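Local coordinates for protein CT_858 (Chlamydia trachomatis, PDB 3DOR), which probably acts as a secreted serine-type endopeptidase, the chlamydial protease known as CPAF, at residues Ile324-Ser328 with Val451-Lys455. Residues are numbered along the deposited sequence; the frame is centred on the assembly and turned at random.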
loop_
_atom_site.group_PDB
_atom_site.type_symbol
_atom_site.label_atom_id
_atom_site.label_comp_id
_atom_site.label_asym_id
_atom_site.label_seq_id
_atom_site.Cartn_x
_atom_site.Cartn_y
_atom_site.Cartn_z
ATOM N N ILE B 324 31.836 -13.875 -0.830
ATOM C CA ILE B 324 32.019 -15.114 -0.094
ATOM C C ILE B 324 32.904 -16.100 -0.859
ATOM O O ILE B 324 33.740 -16.783 -0.261
ATOM C CB ILE B 324 30.673 -15.778 0.239
ATOM C CG1 ILE B 324 29.810 -14.815 1.060
ATOM C CG2 ILE B 324 30.917 -17.049 1.045
ATOM C CD1 ILE B 324 30.488 -14.315 2.339
ATOM N N GLN B 325 32.736 -16.180 -2.175
ATOM C CA GLN B 325 33.582 -17.079 -2.954
ATOM C C GLN B 325 35.040 -16.655 -2.786
ATOM O O GLN B 325 35.919 -17.490 -2.640
ATOM C CB GLN B 325 33.191 -17.064 -4.435
ATOM C CG GLN B 325 32.045 -18.000 -4.763
ATOM C CD GLN B 325 31.631 -17.935 -6.229
ATOM O OE1 GLN B 325 31.291 -16.861 -6.746
ATOM N NE2 GLN B 325 31.649 -19.085 -6.904
ATOM N N VAL B 326 35.301 -15.354 -2.799
ATOM C CA VAL B 326 36.663 -14.873 -2.601
ATOM C C VAL B 326 37.152 -15.273 -1.207
ATOM O O VAL B 326 38.288 -15.713 -1.046
ATOM C CB VAL B 326 36.744 -13.340 -2.737
ATOM C CG1 VAL B 326 38.099 -12.832 -2.199
ATOM C CG2 VAL B 326 36.578 -12.945 -4.205
ATOM N N PHE B 327 36.297 -15.120 -0.200
ATOM C CA PHE B 327 36.678 -15.464 1.177
ATOM C C PHE B 327 36.956 -16.956 1.328
ATOM O O PHE B 327 37.889 -17.349 2.021
ATOM C CB PHE B 327 35.571 -15.069 2.178
ATOM C CG PHE B 327 35.465 -13.584 2.445
ATOM C CD1 PHE B 327 34.272 -13.034 2.897
ATOM C CD2 PHE B 327 36.561 -12.751 2.308
ATOM C CE1 PHE B 327 34.181 -11.672 3.212
ATOM C CE2 PHE B 327 36.476 -11.395 2.618
ATOM C CZ PHE B 327 35.289 -10.857 3.070
ATOM N N SER B 328 36.143 -17.792 0.690
ATOM C CA SER B 328 36.322 -19.239 0.793
ATOM C C SER B 328 37.681 -19.731 0.309
ATOM O O SER B 328 38.178 -20.746 0.785
ATOM C CB SER B 328 35.229 -19.979 0.014
ATOM O OG SER B 328 33.962 -19.767 0.593
ATOM N N VAL B 451 27.772 -21.288 -3.478
ATOM C CA VAL B 451 28.687 -20.683 -2.522
ATOM C C VAL B 451 28.303 -20.981 -1.084
ATOM O O VAL B 451 27.189 -20.685 -0.639
ATOM C CB VAL B 451 28.829 -19.139 -2.769
ATOM C CG1 VAL B 451 28.215 -18.772 -4.112
ATOM C CG2 VAL B 451 28.210 -18.342 -1.650
ATOM N N GLN B 452 29.246 -21.589 -0.370
ATOM C CA GLN B 452 29.063 -21.982 1.022
ATOM C C GLN B 452 30.323 -21.707 1.844
ATOM O O GLN B 452 31.298 -22.445 1.732
ATOM C CB GLN B 452 28.772 -23.490 1.118
ATOM C CG GLN B 452 27.564 -24.007 0.339
ATOM C CD GLN B 452 27.545 -25.530 0.267
ATOM O OE1 GLN B 452 28.252 -26.199 1.019
ATOM N NE2 GLN B 452 26.728 -26.082 -0.629
ATOM N N TYR B 453 30.329 -20.671 2.671
ATOM C CA TYR B 453 31.513 -20.443 3.490
ATOM C C TYR B 453 31.441 -21.480 4.616
ATOM O O TYR B 453 30.439 -21.555 5.332
ATOM C CB TYR B 453 31.510 -19.036 4.068
ATOM C CG TYR B 453 32.838 -18.650 4.687
ATOM C CD1 TYR B 453 33.961 -18.430 3.891
ATOM C CD2 TYR B 453 32.975 -18.509 6.069
ATOM C CE1 TYR B 453 35.185 -18.079 4.450
ATOM C CE2 TYR B 453 34.195 -18.159 6.637
ATOM C CZ TYR B 453 35.293 -17.945 5.820
ATOM O OH TYR B 453 36.498 -17.589 6.370
ATOM N N SER B 454 32.492 -22.280 4.776
ATOM C CA SER B 454 32.486 -23.322 5.798
ATOM C C SER B 454 33.569 -23.180 6.850
ATOM O O SER B 454 33.782 -24.091 7.633
ATOM C CB SER B 454 32.604 -24.707 5.143
ATOM O OG SER B 454 33.795 -24.807 4.367
ATOM N N LYS B 455 34.264 -22.050 6.866
ATOM C CA LYS B 455 35.307 -21.845 7.856
ATOM C C LYS B 455 34.740 -21.108 9.066
ATOM O O LYS B 455 33.592 -20.698 9.052
ATOM C CB LYS B 455 36.468 -21.082 7.221
ATOM C CG LYS B 455 37.049 -21.872 6.071
ATOM C CD LYS B 455 38.156 -21.172 5.344
ATOM C CE LYS B 455 38.477 -21.940 4.058
ATOM N NZ LYS B 455 39.759 -21.517 3.463
HETATM O O HOH W 1 34.656 -22.030 2.981
HETATM O O HOH W 2 32.207 -21.635 -0.935
#
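Tyr-453 turns the edge of its ring, CD1 and CE1, to helix 316-330 at Ser-328 and Phe-327. Its chi1 is t, which carries the aromatic end back toward the helix although the CA-to-CB bond points sideways. Ser-328 OG lies at the ring edge, 3.6 Å from Tyr-453 CD1. Phe-327 CB approaches Tyr-453 CE1 at 3.8 Å. The Phe-327 ring itself turns away, and both aromatic side chains reach Leu-334 on strand 333-337. In Ile-324, chi1 and chi2 are both m, so CG1 and CD1 turn away from the loop. CG2 is left 3.7 Å from Tyr-453 CB, and Ile-324 CB is 4.0 Å from Val-451 CG2. Gln-325 adds its aliphatic part, with CG 4.0 Å from Val-451 CB.

The contact packs a crossover helix of the mixed beta-sheet against the loop that leads into strand 457-461. This is the S41 peptidase region, consistent with the ClpP/crotonase-like fold. Helix 316-330 connects strands 290-297 and 333-337, a parallel pair, and so forms a beta-alpha-beta crossover.

Polar links lie beside the apolar packing. Water 2 bonds to Ser-328 OG at 3.0 Å and accepts from Gln-452 N at 3.0 Å. Water 1 accepts from Ser-454 N at 2.8 Å and holds Ser-328 OG weakly at 3.4 Å. The extended Lys-455 side chain donates from NZ to Ser-328 O at 3.2 Å, and NZ also bonds the carbonyl of Thr-331, just past the helix.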